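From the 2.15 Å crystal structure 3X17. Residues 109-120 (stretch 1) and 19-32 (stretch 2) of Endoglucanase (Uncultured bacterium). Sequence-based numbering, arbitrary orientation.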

ATOM      1  N   GLU A 109       2.478  14.345  21.149  1.00 41.73           N
ATOM      2  CA  GLU A 109       2.962  15.483  20.390  1.00 44.53           C
ATOM      3  C   GLU A 109       2.901  15.212  18.909  1.00 44.03           C
ATOM      4  O   GLU A 109       3.345  14.150  18.457  1.00 45.02           O
ATOM      5  CB  GLU A 109       4.428  15.744  20.721  1.00 44.96           C
ATOM      6  CG  GLU A 109       4.648  16.878  21.652  1.00 49.74           C
ATOM      7  CD  GLU A 109       6.102  17.027  22.009  1.00 55.80           C
ATOM      8  OE1 GLU A 109       6.877  17.448  21.131  1.00 60.41           O
ATOM      9  OE2 GLU A 109       6.474  16.700  23.152  1.00 57.39           O
ATOM     10  N   PHE A 110       2.601  16.258  18.148  1.00 40.69           N
ATOM     11  CA  PHE A 110       2.572  16.151  16.701  1.00 39.95           C
ATOM     12  C   PHE A 110       3.077  17.456  16.097  1.00 40.26           C
ATOM     13  O   PHE A 110       3.152  18.471  16.776  1.00 39.41           O
ATOM     14  CB  PHE A 110       1.149  15.854  16.216  1.00 38.97           C
ATOM     15  CG  PHE A 110       0.158  16.933  16.555  1.00 41.68           C
ATOM     16  CD1 PHE A 110      -0.025  18.022  15.704  1.00 36.80           C
ATOM     17  CD2 PHE A 110      -0.548  16.892  17.764  1.00 37.68           C
ATOM     18  CE1 PHE A 110      -0.941  19.030  16.017  1.00 41.03           C
ATOM     19  CE2 PHE A 110      -1.491  17.891  18.076  1.00 39.87           C
ATOM     20  CZ  PHE A 110      -1.686  18.954  17.206  1.00 36.62           C
ATOM     21  N   ALA A 111       3.464  17.422  14.835  1.00 39.23           N
ATOM     22  CA  ALA A 111       3.996  18.619  14.188  1.00 41.62           C
ATOM     23  C   ALA A 111       2.985  19.247  13.241  1.00 40.28           C
ATOM     24  O   ALA A 111       2.153  18.555  12.667  1.00 42.53           O
ATOM     25  CB  ALA A 111       5.322  18.298  13.432  1.00 40.82           C
ATOM     26  N   ILE A 112       3.061  20.560  13.079  1.00 40.84           N
ATOM     27  CA  ILE A 112       2.502  21.190  11.891  1.00 41.47           C
ATOM     28  C   ILE A 112       3.644  21.667  11.017  1.00 41.38           C
ATOM     29  O   ILE A 112       4.612  22.222  11.515  1.00 41.89           O
ATOM     30  CB  ILE A 112       1.534  22.339  12.234  1.00 42.32           C
ATOM     31  CG1 ILE A 112       0.277  21.760  12.886  1.00 45.93           C
ATOM     32  CG2 ILE A 112       1.151  23.093  10.980  1.00 38.73           C
ATOM     33  CD1 ILE A 112      -0.296  22.595  14.002  1.00 51.39           C
ATOM     34  N   GLY A 113       3.599  21.302   9.743  1.00 40.75           N
ATOM     35  CA  GLY A 113       4.772  21.358   8.882  1.00 42.08           C
ATOM     36  C   GLY A 113       4.553  20.453   7.677  1.00 42.74           C
ATOM     37  O   GLY A 113       3.470  19.885   7.521  1.00 42.36           O
ATOM     38  N   PRO A 114       5.578  20.305   6.825  1.00 43.67           N
ATOM     39  CA  PRO A 114       5.475  19.461   5.629  1.00 41.53           C
ATOM     40  C   PRO A 114       5.614  17.966   5.986  1.00 39.12           C
ATOM     41  O   PRO A 114       6.551  17.291   5.562  1.00 37.80           O
ATOM     42  CB  PRO A 114       6.633  19.947   4.769  1.00 42.48           C
ATOM     43  CG  PRO A 114       7.692  20.361   5.788  1.00 44.47           C
ATOM     44  CD  PRO A 114       6.909  20.937   6.957  1.00 45.51           C
ATOM     45  N   VAL A 115       4.688  17.461   6.793  1.00 34.90           N
ATOM     46  CA  VAL A 115       4.934  16.208   7.485  1.00 35.57           C
ATOM     47  C   VAL A 115       4.941  14.990   6.552  1.00 35.10           C
ATOM     48  O   VAL A 115       5.476  13.948   6.909  1.00 33.88           O
ATOM     49  CB  VAL A 115       3.927  15.985   8.626  1.00 36.05           C
ATOM     50  CG1 VAL A 115       4.058  17.119   9.658  1.00 35.31           C
ATOM     51  CG2 VAL A 115       2.493  15.902   8.074  1.00 38.00           C
ATOM     52  N   TYR A 116       4.336  15.107   5.373  1.00 31.69           N
ATOM     53  CA  TYR A 116       4.201  13.932   4.534  1.00 34.72           C
ATOM     54  C   TYR A 116       5.422  13.733   3.668  1.00 36.42           C
ATOM     55  O   TYR A 116       5.529  12.719   2.996  1.00 35.52           O
ATOM     56  CB  TYR A 116       2.914  13.946   3.716  1.00 31.81           C
ATOM     57  CG  TYR A 116       1.736  13.608   4.592  1.00 33.48           C
ATOM     58  CD1 TYR A 116       1.656  12.361   5.190  1.00 30.61           C
ATOM     59  CD2 TYR A 116       0.823  14.599   4.996  1.00 30.86           C
ATOM     60  CE1 TYR A 116       0.674  12.071   6.137  1.00 31.03           C
ATOM     61  CE2 TYR A 116      -0.224  14.294   5.869  1.00 34.61           C
ATOM     62  CZ  TYR A 116      -0.260  13.032   6.468  1.00 33.78           C
ATOM     63  OH  TYR A 116      -1.262  12.693   7.338  1.00 34.37           O
ATOM     64  N   ARG A 117       6.374  14.663   3.757  1.00 36.40           N
ATOM     65  CA  ARG A 117       7.677  14.448   3.145  1.00 39.80           C
ATOM     66  C   ARG A 117       8.440  13.361   3.889  1.00 37.37           C
ATOM     67  O   ARG A 117       9.075  12.517   3.277  1.00 37.38           O
ATOM     68  CB  ARG A 117       8.488  15.750   3.104  1.00 40.89           C
ATOM     69  CG  ARG A 117       8.108  16.644   1.926  1.00 48.24           C
ATOM     70  CD  ARG A 117       8.915  17.943   1.889  1.00 56.96           C
ATOM     71  NE  ARG A 117       8.308  18.899   0.966  1.00 60.29           N
ATOM     72  CZ  ARG A 117       8.443  20.219   1.049  1.00 62.12           C
ATOM     73  NH1 ARG A 117       9.177  20.764   2.022  1.00 58.01           N
ATOM     74  NH2 ARG A 117       7.828  20.997   0.163  1.00 62.37           N
ATOM     75  N   ASP A 118       8.388  13.405   5.213  1.00 36.33           N
ATOM     76  CA  ASP A 118       9.042  12.402   6.031  1.00 38.60           C
ATOM     77  C   ASP A 118       8.290  11.077   6.007  1.00 36.81           C
ATOM     78  O   ASP A 118       8.911  10.027   6.072  1.00 35.13           O
ATOM     79  CB  ASP A 118       9.187  12.894   7.473  1.00 40.39           C
ATOM     80  CG  ASP A 118      10.018  14.159   7.565  1.00 43.14           C
ATOM     81  OD1 ASP A 118      11.137  14.183   7.003  1.00 46.32           O
ATOM     82  OD2 ASP A 118       9.473  15.168   8.033  1.00 49.85           O
ATOM     83  N   VAL A 119       6.963  11.137   5.999  1.00 34.48           N
ATOM     84  CA  VAL A 119       6.156   9.912   5.871  1.00 35.50           C
ATOM     85  C   VAL A 119       6.476   9.210   4.538  1.00 32.53           C
ATOM     86  O   VAL A 119       6.789   8.021   4.515  1.00 33.62           O
ATOM     87  CB  VAL A 119       4.638  10.204   5.931  1.00 33.54           C
ATOM     88  CG1 VAL A 119       3.845   8.970   5.568  1.00 35.23           C
ATOM     89  CG2 VAL A 119       4.250  10.689   7.293  1.00 31.53           C
ATOM     90  N   LEU A 120       6.333   9.941   3.438  1.00 31.50           N
ATOM     91  CA  LEU A 120       6.725   9.456   2.104  1.00 31.43           C
ATOM     92  C   LEU A 120       8.123   8.820   2.093  1.00 32.20           C
ATOM     93  O   LEU A 120       8.307   7.725   1.566  1.00 30.17           O
ATOM     94  CB  LEU A 120       6.681  10.592   1.081  1.00 30.44           C
ATOM     95  CG  LEU A 120       7.017  10.233  -0.363  1.00 30.18           C
ATOM     96  CD1 LEU A 120       6.111   9.093  -0.874  1.00 29.64           C
ATOM     97  CD2 LEU A 120       6.918  11.482  -1.288  1.00 28.54           C
TER
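Stretch 2 19-32: LVNQVGYHPATPKQ

Where two strands lie side by side, the backbone sets the register and the side chains must find room on the two faces of the sheet, a principle that residues 19-32 illustrate on residues 109-120. The short strand Gly24-Tyr25 runs parallel to 110-112, pairing Gly24 with Ala111 and Tyr25 with Ile112. Three hydrogen bonds lace the edges: Ala111 N to Val23 O (2.9 Å), Tyr25 N to Ala111 O (3.0 Å) and Gly113 N to Tyr25 O (3.1 Å).

The closeness depends on a missing bump. Gly24 CA lies 3.1 Å from Ala111 O; a CB there would fall 1.9 Å from that oxygen, and the backbone angles of Gly24 by themselves call for glycine.

On the face bearing Ile112 and Tyr25, the tyrosine edge points at the face of Phe110, planes at 83° and CD1 of Phe110 3.8 Å from CD1 of Tyr25. Val20 adds its CG2 3.9 Å from Phe110 CD2. Farther along, Ile112 CG2 meets Pro27 CG at 4.1 Å, just where stretch 2 enters a type I turn, His26 to Thr29.

Val23 packs against the helix that follows: its CG1 approaches Val115 CB at 3.8 Å and Val119 CG2 at 4.1 Å, fitting between these two side chains one helical turn apart.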

ATOM      1  N   LEU A  19      -7.618  11.619  19.814  1.00 37.04           N
ATOM      2  CA  LEU A  19      -6.888  10.999  18.742  1.00 39.22           C
ATOM      3  C   LEU A  19      -6.454  12.089  17.773  1.00 38.53           C
ATOM      4  O   LEU A  19      -7.241  12.964  17.435  1.00 37.75           O
ATOM      5  CB  LEU A  19      -7.792   9.977  18.029  1.00 38.25           C
ATOM      6  CG  LEU A  19      -8.157   8.668  18.750  1.00 42.67           C
ATOM      7  CD1 LEU A  19      -7.071   8.221  19.739  1.00 40.32           C
ATOM      8  CD2 LEU A  19      -9.503   8.749  19.445  1.00 43.63           C
ATOM      9  N   VAL A  20      -5.183  12.065  17.389  1.00 37.74           N
ATOM     10  CA  VAL A  20      -4.651  12.960  16.361  1.00 35.34           C
ATOM     11  C   VAL A  20      -3.726  12.127  15.458  1.00 35.71           C
ATOM     12  O   VAL A  20      -3.331  11.028  15.824  1.00 35.68           O
ATOM     13  CB  VAL A  20      -3.786  14.114  16.992  1.00 37.15           C
ATOM     14  CG1 VAL A  20      -4.629  15.064  17.825  1.00 39.89           C
ATOM     15  CG2 VAL A  20      -2.661  13.561  17.826  1.00 35.15           C
ATOM     16  N   ASN A  21      -3.450  12.615  14.254  1.00 36.97           N
ATOM     17  CA  ASN A  21      -2.353  12.097  13.440  1.00 35.08           C
ATOM     18  C   ASN A  21      -1.076  12.265  14.232  1.00 35.81           C
ATOM     19  O   ASN A  21      -0.676  13.401  14.545  1.00 33.90           O
ATOM     20  CB  ASN A  21      -2.231  12.908  12.151  1.00 34.79           C
ATOM     21  CG  ASN A  21      -1.204  12.336  11.205  1.00 32.50           C
ATOM     22  OD1 ASN A  21      -0.066  12.070  11.597  1.00 30.46           O
ATOM     23  ND2 ASN A  21      -1.616  12.089   9.954  1.00 24.46           N
ATOM     24  N   GLN A  22      -0.406  11.152  14.509  1.00 34.31           N
ATOM     25  CA  GLN A  22       0.725  11.178  15.417  1.00 35.27           C
ATOM     26  C   GLN A  22       1.992  11.711  14.786  1.00 35.69           C
ATOM     27  O   GLN A  22       2.986  11.925  15.473  1.00 36.95           O
ATOM     28  CB  GLN A  22       0.981   9.797  15.996  1.00 36.46           C
ATOM     29  CG  GLN A  22       0.035   9.424  17.135  1.00 33.84           C
ATOM     30  CD  GLN A  22       0.055   7.935  17.428  1.00 34.35           C
ATOM     31  OE1 GLN A  22       1.120   7.313  17.422  1.00 35.84           O
ATOM     32  NE2 GLN A  22      -1.084   7.402  17.846  1.00 35.37           N
ATOM     33  N   VAL A  23       1.988  11.883  13.475  1.00 34.35           N
ATOM     34  CA  VAL A  23       3.080  12.585  12.850  1.00 35.14           C
ATOM     35  C   VAL A  23       2.680  14.063  12.802  1.00 35.49           C
ATOM     36  O   VAL A  23       3.417  14.930  13.264  1.00 34.01           O
ATOM     37  CB  VAL A  23       3.364  12.075  11.412  1.00 34.64           C
ATOM     38  CG1 VAL A  23       4.500  12.898  10.783  1.00 35.95           C
ATOM     39  CG2 VAL A  23       3.768  10.616  11.450  1.00 34.59           C
ATOM     40  N   GLY A  24       1.504  14.331  12.248  1.00 35.07           N
ATOM     41  CA  GLY A  24       0.923  15.679  12.318  1.00 38.17           C
ATOM     42  C   GLY A  24       0.159  16.073  11.062  1.00 38.11           C
ATOM     43  O   GLY A  24      -0.569  15.257  10.482  1.00 39.41           O
ATOM     44  N   TYR A  25       0.278  17.343  10.675  1.00 38.88           N
ATOM     45  CA  TYR A  25      -0.609  17.931   9.668  1.00 37.92           C
ATOM     46  C   TYR A  25       0.148  18.949   8.841  1.00 37.67           C
ATOM     47  O   TYR A  25       0.980  19.687   9.379  1.00 37.41           O
ATOM     48  CB  TYR A  25      -1.809  18.615  10.339  1.00 36.64           C
ATOM     49  CG  TYR A  25      -2.610  17.707  11.270  1.00 36.81           C
ATOM     50  CD1 TYR A  25      -2.229  17.542  12.596  1.00 34.66           C
ATOM     51  CD2 TYR A  25      -3.758  17.054  10.831  1.00 30.53           C
ATOM     52  CE1 TYR A  25      -2.917  16.699  13.445  1.00 35.63           C
ATOM     53  CE2 TYR A  25      -4.490  16.224  11.696  1.00 32.30           C
ATOM     54  CZ  TYR A  25      -4.064  16.067  13.006  1.00 36.67           C
ATOM     55  OH  TYR A  25      -4.741  15.231  13.879  1.00 37.98           O
ATOM     56  N   HIS A  26      -0.121  18.976   7.538  1.00 38.44           N
ATOM     57  CA  HIS A  26       0.392  20.036   6.684  1.00 41.20           C
ATOM     58  C   HIS A  26      -0.397  21.329   6.957  1.00 42.29           C
ATOM     59  O   HIS A  26      -1.590  21.277   7.254  1.00 42.76           O
ATOM     60  CB  HIS A  26       0.267  19.639   5.214  1.00 41.20           C
ATOM     61  CG  HIS A  26       0.832  20.651   4.264  1.00 48.58           C
ATOM     62  ND1 HIS A  26       2.123  20.586   3.785  1.00 53.40           N
ATOM     63  CD2 HIS A  26       0.297  21.782   3.742  1.00 52.73           C
ATOM     64  CE1 HIS A  26       2.350  21.612   2.984  1.00 52.91           C
ATOM     65  NE2 HIS A  26       1.252  22.345   2.928  1.00 54.33           N
ATOM     66  N   PRO A  27       0.260  22.493   6.842  1.00 44.36           N
ATOM     67  CA  PRO A  27      -0.476  23.727   7.175  1.00 45.32           C
ATOM     68  C   PRO A  27      -1.758  23.946   6.350  1.00 45.16           C
ATOM     69  O   PRO A  27      -2.753  24.446   6.874  1.00 45.61           O
ATOM     70  CB  PRO A  27       0.545  24.832   6.921  1.00 46.27           C
ATOM     71  CG  PRO A  27       1.911  24.150   7.040  1.00 46.55           C
ATOM     72  CD  PRO A  27       1.722  22.695   6.736  1.00 43.98           C
ATOM     73  N   ALA A  28      -1.785  23.478   5.112  1.00 44.84           N
ATOM     74  CA  ALA A  28      -2.886  23.828   4.226  1.00 45.42           C
ATOM     75  C   ALA A  28      -4.114  22.935   4.384  1.00 46.00           C
ATOM     76  O   ALA A  28      -5.119  23.124   3.700  1.00 47.98           O
ATOM     77  CB  ALA A  28      -2.427  23.844   2.773  1.00 46.08           C
ATOM     78  N   THR A  29      -4.024  21.903   5.208  1.00 45.76           N
ATOM     79  CA  THR A  29      -5.048  20.884   5.146  1.00 44.46           C
ATOM     80  C   THR A  29      -5.973  20.985   6.326  1.00 43.67           C
ATOM     81  O   THR A  29      -5.621  21.589   7.347  1.00 44.19           O
ATOM     82  CB  THR A  29      -4.440  19.463   5.075  1.00 46.56           C
ATOM     83  OG1 THR A  29      -4.045  19.034   6.388  1.00 47.49           O
ATOM     84  CG2 THR A  29      -3.226  19.455   4.144  1.00 42.22           C
ATOM     85  N   PRO A  30      -7.153  20.364   6.207  1.00 42.05           N
ATOM     86  CA  PRO A  30      -8.019  20.144   7.370  1.00 42.44           C
ATOM     87  C   PRO A  30      -7.296  19.368   8.457  1.00 40.63           C
ATOM     88  O   PRO A  30      -6.383  18.609   8.162  1.00 40.85           O
ATOM     89  CB  PRO A  30      -9.191  19.335   6.807  1.00 41.96           C
ATOM     90  CG  PRO A  30      -9.090  19.506   5.286  1.00 43.85           C
ATOM     91  CD  PRO A  30      -7.644  19.699   4.991  1.00 41.11           C
ATOM     92  N   LYS A  31      -7.624  19.633   9.712  1.00 40.12           N
ATOM     93  CA  LYS A  31      -6.865  19.058  10.830  1.00 41.55           C
ATOM     94  C   LYS A  31      -7.813  18.555  11.911  1.00 43.00           C
ATOM     95  O   LYS A  31      -8.399  19.356  12.648  1.00 45.42           O
ATOM     96  CB  LYS A  31      -5.866  20.073  11.402  1.00 41.81           C
ATOM     97  CG  LYS A  31      -5.016  20.819  10.350  1.00 37.53           C
ATOM     98  CD  LYS A  31      -4.064  21.830  11.025  1.00 40.24           C
ATOM     99  CE  LYS A  31      -3.197  22.594   9.991  1.00 41.11           C
ATOM    100  NZ  LYS A  31      -3.980  23.269   8.892  1.00 28.78           N
ATOM    101  N   GLN A  32      -8.068  17.249  11.924  1.00 42.35           N
ATOM    102  CA  GLN A  32      -9.057  16.668  12.842  1.00 41.00           C
ATOM    103  C   GLN A  32      -8.438  16.254  14.180  1.00 41.28           C
ATOM    104  O   GLN A  32      -7.268  15.874  14.239  1.00 41.11           O
ATOM    105  CB  GLN A  32      -9.753  15.473  12.193  1.00 42.52           C
ATOM    106  CG  GLN A  32      -8.796  14.333  11.765  1.00 40.31           C
ATOM    107  CD  GLN A  32      -9.546  13.168  11.118  1.00 46.60           C
ATOM    108  OE1 GLN A  32     -10.589  12.731  11.623  1.00 40.54           O
ATOM    109  NE2 GLN A  32      -9.006  12.644  10.005  1.00 39.71           N
TER
HETATM  110  O   HOH W   1       3.090  11.495  18.384  1.00 41.96           O
HETATM  111  O   HOH W   2      -2.581  14.797   8.471  1.00 31.36           O
HETATM  112  O   HOH W   3       3.708  17.562   3.465  1.00 40.93           O